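Local coordinates for diaminopropionate ammonia-lyase (Escherichia coli, PDB 4D9K), which catalyses the pyridoxal 5'-phosphate-dependent alpha,beta-elimination of both L- and D-2,3-diaminopropionate to pyruvate and ammonia, working as a homodimer, at the interface of chains A and B. Coordinates in Å, arbitrary orientation; residue numbers count along the deposited sequence, not the author numbering. Chains: chain A/B, Diaminopropionate ammonia-lyase.

Contact 1: the interface of chains A and B. Residues chain A 4, 53, 56, 323, 328, 352; chain B 386, 390-391.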
loop_
_atom_site.group_PDB
_atom_site.type_symbol
_atom_site.label_atom_id
_atom_site.label_comp_id
_atom_site.label_asym_id
_atom_site.label_seq_id
_atom_site.Cartn_x
_atom_site.Cartn_y
_atom_site.Cartn_z
ATOM N N PHE A 4 0.810 -8.227 -18.563
ATOM C CA PHE A 4 0.022 -7.144 -19.158
ATOM C C PHE A 4 0.879 -6.141 -19.921
ATOM O O PHE A 4 2.068 -5.983 -19.633
ATOM C CB PHE A 4 -0.837 -6.426 -18.105
ATOM C CG PHE A 4 -0.049 -5.771 -16.999
ATOM C CD1 PHE A 4 0.464 -4.483 -17.152
ATOM C CD2 PHE A 4 0.158 -6.430 -15.790
ATOM C CE1 PHE A 4 1.183 -3.875 -16.131
ATOM C CE2 PHE A 4 0.871 -5.824 -14.764
ATOM C CZ PHE A 4 1.386 -4.546 -14.936
ATOM N N LEU A 53 12.360 -5.216 -4.621
ATOM C CA LEU A 53 11.735 -4.883 -5.897
ATOM C C LEU A 53 12.748 -4.989 -7.028
ATOM O O LEU A 53 12.396 -5.384 -8.140
ATOM C CB LEU A 53 11.132 -3.475 -5.872
ATOM C CG LEU A 53 10.114 -3.167 -6.976
ATOM C CD1 LEU A 53 8.855 -4.013 -6.804
ATOM C CD2 LEU A 53 9.767 -1.685 -6.982
ATOM N N LEU A 56 13.196 -8.599 -7.842
ATOM C CA LEU A 56 12.036 -9.046 -8.611
ATOM C C LEU A 56 12.160 -8.582 -10.061
ATOM O O LEU A 56 11.949 -9.371 -10.986
ATOM C CB LEU A 56 10.728 -8.543 -7.978
ATOM C CG LEU A 56 9.372 -8.893 -8.625
ATOM C CD1 LEU A 56 9.029 -10.372 -8.476
ATOM C CD2 LEU A 56 8.253 -8.028 -8.047
ATOM N N VAL A 323 2.747 0.205 -6.278
ATOM C CA VAL A 323 3.962 -0.550 -5.994
ATOM C C VAL A 323 4.739 0.144 -4.878
ATOM O O VAL A 323 5.228 -0.504 -3.955
ATOM C CB VAL A 323 4.844 -0.745 -7.248
ATOM C CG1 VAL A 323 6.136 -1.458 -6.884
ATOM C CG2 VAL A 323 4.095 -1.542 -8.313
ATOM N N TYR A 328 7.191 -4.475 -1.952
ATOM C CA TYR A 328 7.406 -5.904 -2.134
ATOM C C TYR A 328 8.431 -6.373 -1.099
ATOM O O TYR A 328 9.279 -5.592 -0.672
ATOM C CB TYR A 328 7.899 -6.178 -3.564
ATOM C CG TYR A 328 7.840 -7.637 -3.983
ATOM C CD1 TYR A 328 6.630 -8.228 -4.360
ATOM C CD2 TYR A 328 8.992 -8.428 -3.997
ATOM C CE1 TYR A 328 6.568 -9.558 -4.738
ATOM C CE2 TYR A 328 8.940 -9.762 -4.374
ATOM C CZ TYR A 328 7.731 -10.324 -4.741
ATOM O OH TYR A 328 7.672 -11.649 -5.113
ATOM N N TYR A 352 6.324 -6.425 -16.022
ATOM C CA TYR A 352 5.154 -7.271 -16.245
ATOM C C TYR A 352 4.756 -7.395 -17.720
ATOM O O TYR A 352 3.904 -8.218 -18.071
ATOM C CB TYR A 352 3.962 -6.763 -15.428
ATOM C CG TYR A 352 4.028 -7.063 -13.943
ATOM C CD1 TYR A 352 3.874 -8.365 -13.466
ATOM C CD2 TYR A 352 4.224 -6.043 -13.013
ATOM C CE1 TYR A 352 3.923 -8.644 -12.111
ATOM C CE2 TYR A 352 4.277 -6.314 -11.651
ATOM C CZ TYR A 352 4.123 -7.614 -11.207
ATOM O OH TYR A 352 4.172 -7.899 -9.861
ATOM N N ARG B 386 -0.658 -9.481 -5.464
ATOM C CA ARG B 386 -0.074 -8.336 -6.154
ATOM C C ARG B 386 -0.922 -7.847 -7.325
ATOM O O ARG B 386 -0.807 -6.693 -7.734
ATOM C CB ARG B 386 1.359 -8.639 -6.595
ATOM C CG ARG B 386 2.307 -8.911 -5.434
ATOM C CD ARG B 386 2.334 -7.763 -4.435
ATOM N NE ARG B 386 3.221 -8.066 -3.319
ATOM C CZ ARG B 386 3.653 -7.185 -2.421
ATOM N NH1 ARG B 386 3.292 -5.910 -2.496
ATOM N NH2 ARG B 386 4.458 -7.589 -1.441
ATOM N N TRP B 390 -1.461 -4.168 -6.659
ATOM C CA TRP B 390 -0.689 -3.388 -7.633
ATOM C C TRP B 390 -1.401 -3.151 -8.939
ATOM O O TRP B 390 -1.311 -2.065 -9.510
ATOM C CB TRP B 390 0.657 -4.046 -7.931
ATOM C CG TRP B 390 1.674 -4.022 -6.814
ATOM C CD1 TRP B 390 1.595 -3.367 -5.581
ATOM C CD2 TRP B 390 2.996 -4.661 -6.821
ATOM N NE1 TRP B 390 2.739 -3.573 -4.846
ATOM C CE2 TRP B 390 3.618 -4.339 -5.533
ATOM C CE3 TRP B 390 3.696 -5.443 -7.732
ATOM C CZ2 TRP B 390 4.888 -4.791 -5.197
ATOM C CZ3 TRP B 390 4.973 -5.899 -7.379
ATOM C CH2 TRP B 390 5.552 -5.577 -6.144
ATOM N N GLU B 391 -2.089 -4.168 -9.448
ATOM C CA GLU B 391 -2.714 -4.068 -10.770
ATOM C C GLU B 391 -4.142 -3.547 -10.655
ATOM O O GLU B 391 -4.750 -3.142 -11.645
ATOM C CB GLU B 391 -2.661 -5.415 -11.503
ATOM C CG GLU B 391 -1.248 -5.979 -11.643
ATOM C CD GLU B 391 -1.187 -7.297 -12.398
ATOM O OE1 GLU B 391 -2.205 -7.704 -12.992
ATOM O OE2 GLU B 391 -0.110 -7.934 -12.398
#

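Contact 2: the interface of chains A and B. Residues chain A 319, 322, 392, 395-396; chain B 390-392, 395.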
loop_
_atom_site.group_PDB
_atom_site.type_symbol
_atom_site.label_atom_id
_atom_site.label_comp_id
_atom_site.label_asym_id
_atom_site.label_seq_id
_atom_site.Cartn_x
_atom_site.Cartn_y
_atom_site.Cartn_z
ATOM N N LEU A 319 -0.072 2.580 -11.409
ATOM C CA LEU A 319 0.624 1.350 -11.060
ATOM C C LEU A 319 1.809 1.656 -10.139
ATOM O O LEU A 319 1.976 1.005 -9.116
ATOM C CB LEU A 319 1.068 0.592 -12.320
ATOM C CG LEU A 319 2.022 -0.610 -12.199
ATOM C CD1 LEU A 319 1.366 -1.802 -11.517
ATOM C CD2 LEU A 319 2.532 -1.010 -13.575
ATOM N N ARG A 322 0.857 2.308 -6.506
ATOM C CA ARG A 322 0.537 1.095 -5.760
ATOM C C ARG A 322 1.783 0.294 -5.371
ATOM O O ARG A 322 1.867 -0.235 -4.258
ATOM C CB ARG A 322 -0.440 0.212 -6.551
ATOM C CG ARG A 322 -1.790 0.862 -6.816
ATOM C CD ARG A 322 -2.776 -0.088 -7.480
ATOM N NE ARG A 322 -3.812 0.658 -8.197
ATOM C CZ ARG A 322 -3.838 0.824 -9.515
ATOM N NH1 ARG A 322 -2.904 0.283 -10.286
ATOM N NH2 ARG A 322 -4.808 1.529 -10.068
ATOM N N GLY A 392 -8.698 1.189 -6.551
ATOM C CA GLY A 392 -8.149 0.546 -7.739
ATOM C C GLY A 392 -8.402 1.333 -9.006
ATOM O O GLY A 392 -8.468 0.752 -10.091
ATOM N N ALA A 395 -6.920 1.021 -13.076
ATOM C CA ALA A 395 -6.415 -0.342 -12.969
ATOM C C ALA A 395 -5.790 -0.797 -14.281
ATOM O O ALA A 395 -6.109 -0.267 -15.350
ATOM C CB ALA A 395 -7.527 -1.296 -12.559
ATOM N N VAL A 396 -4.902 -1.781 -14.182
ATOM C CA VAL A 396 -4.257 -2.377 -15.345
ATOM C C VAL A 396 -5.278 -2.877 -16.369
ATOM O O VAL A 396 -5.175 -2.557 -17.558
ATOM C CB VAL A 396 -3.289 -3.507 -14.926
ATOM C CG1 VAL A 396 -2.984 -4.420 -16.098
ATOM C CG2 VAL A 396 -2.011 -2.914 -14.359
ATOM N N TRP B 390 -1.461 -4.168 -6.659
ATOM C CA TRP B 390 -0.689 -3.388 -7.633
ATOM C C TRP B 390 -1.401 -3.151 -8.939
ATOM O O TRP B 390 -1.311 -2.065 -9.510
ATOM C CB TRP B 390 0.657 -4.046 -7.931
ATOM C CG TRP B 390 1.674 -4.022 -6.814
ATOM C CD1 TRP B 390 1.595 -3.367 -5.581
ATOM C CD2 TRP B 390 2.996 -4.661 -6.821
ATOM N NE1 TRP B 390 2.739 -3.573 -4.846
ATOM C CE2 TRP B 390 3.618 -4.339 -5.533
ATOM C CE3 TRP B 390 3.696 -5.443 -7.732
ATOM C CZ2 TRP B 390 4.888 -4.791 -5.197
ATOM C CZ3 TRP B 390 4.973 -5.899 -7.379
ATOM C CH2 TRP B 390 5.552 -5.577 -6.144
ATOM N N GLU B 391 -2.089 -4.168 -9.448
ATOM C CA GLU B 391 -2.714 -4.068 -10.770
ATOM C C GLU B 391 -4.142 -3.547 -10.655
ATOM O O GLU B 391 -4.750 -3.142 -11.645
ATOM C CB GLU B 391 -2.661 -5.415 -11.503
ATOM C CG GLU B 391 -1.248 -5.979 -11.643
ATOM C CD GLU B 391 -1.187 -7.297 -12.398
ATOM O OE1 GLU B 391 -2.205 -7.704 -12.992
ATOM O OE2 GLU B 391 -0.110 -7.934 -12.398
ATOM N N GLY B 392 -4.653 -3.545 -9.426
ATOM C CA GLY B 392 -5.994 -3.089 -9.138
ATOM C C GLY B 392 -7.060 -4.039 -9.640
ATOM O O GLY B 392 -8.149 -3.596 -10.016
ATOM N N ALA B 395 -11.204 -4.030 -9.073
ATOM C CA ALA B 395 -11.289 -2.628 -8.692
ATOM C C ALA B 395 -12.717 -2.295 -8.257
ATOM O O ALA B 395 -13.665 -2.987 -8.633
ATOM C CB ALA B 395 -10.854 -1.740 -9.850
#

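Contact 1: the interface of chains A and B
The indole of B:Trp390 is inserted among chain A side chains, which hide 79 Å² of this residue, in an apolar patch of the two-fold homodimer interface with no N or O pair within bonding distance. Its two faces are taken by different chains. On one, A:Val323 makes a CH-pi contact, CA standing 3.7 Å from the centroid of the five-membered ring, while the methyl CG2 lies 3.6 Å above the indole plane, offset toward the rim. On the opposite face, CD of B:Arg386 sits 3.8 Å above the ring centre, brought there by the chain's bend at chi2 (-56°).

Further packing on the six-membered ring comes from chain A. A:Tyr328 crosses the indole at about a right angle, and its CD1 comes to 3.4 Å from CH2. CD1 of A:Leu53, sliding past in the opposite direction, is 3.7 Å from that CH2. A:Leu56 approaches tip to tip, with CD2 in plane at the indole edge; this methyl also lies over the centre of the A:Tyr328 ring, which would help hold that ring.

Polar groups mostly meet carbon. A:Tyr352 also crosses the indole at about a right angle and sets its OH beyond the CE3-CZ3 bond, 3.3 Å from CE3. The guanidinium of B:Arg386 takes CD1 of A:Tyr328 on one face, near its rim, with the planes 43° apart. B:Glu391, extended beyond CG, brings carboxylate OE2 to 3.3 Å from CE2 of A:Phe4, the planes turned 69°; OE2 also lies 4.1 Å above the A:Tyr352 ring plane, toward its rim.

In the fold, B:Trp390 follows helix 382-389 and packs against chain A helices 51-57 and 314-325, the end of helix 342-352 and the loop residue A:Tyr328.

Contact 2: the interface of chains A and B
The guanidinium of A:Arg322 and the main-chain carbonyl of B:Trp390 meet at a slant. Oxygen O of B:Trp390 lies 20° out of the guanidinium plane, and the donor NH1 is in turn tilted 34° from the carbonyl plane. The backbone O of A:Arg322 stands above the indole plane of B:Trp390, outside the CD1-NE1 rim and 3.4 Å from CD1, on the same side of the ring as the helix 314-325 to which the arginine belongs. This is a polar part of the homodimer interface, where the C-terminal segments of the two chains meet beside that helix.

NH1 donates a hydrogen bond to O of B:Trp390 at 2.9 Å, moderately bent at 150° at the hydrogen. Being extended from CG to NE, the arginine runs its aliphatic stem alongside this carbonyl, with CD 3.2 Å from the oxygen. The methyl CD1 of A:Leu319 closes on the same O at 3.4 Å; this oxygen accepts the guanidinium bond and is also packed by carbon.

A second hydrogen bond joins main chain to main chain: N of A:Val396 donates to O of B:Glu391 at 2.9 Å. Close by, the C-terminal segments exchange methyl-to-carbonyl contacts. CB of A:Ala395 lies 3.5 Å from O of B:Gly392, and reciprocally B:Ala395 touches the carbonyl of A:Gly392. Both glycines have positive phi, a conformation that glycine readily adopts, shortly after the C-terminal helix.

Beside the backbone bond, A:Val396 presents CG2, the branch anti to its carbonyl carbon, 3.8 Å from CA of B:Glu391.

About 9 Å separates the C-alpha centres of contact 1 and contact 2, which share B:Trp390 and B:Glu391 and both use helix 314-325 of chain A. The shared residues act mainly by their side chains in contact 1 and mainly by their carbonyls in contact 2. Docking of the C-terminal segment thus appears to rest on both packing and hydrogen bonding, and two-fold symmetry repeats both contacts with the chains exchanged, in keeping with the homodimer. The centres lie about 27 and 25 Å from A:Lys77, the cofactor lysine, which suggests a structural rather than directly catalytic role.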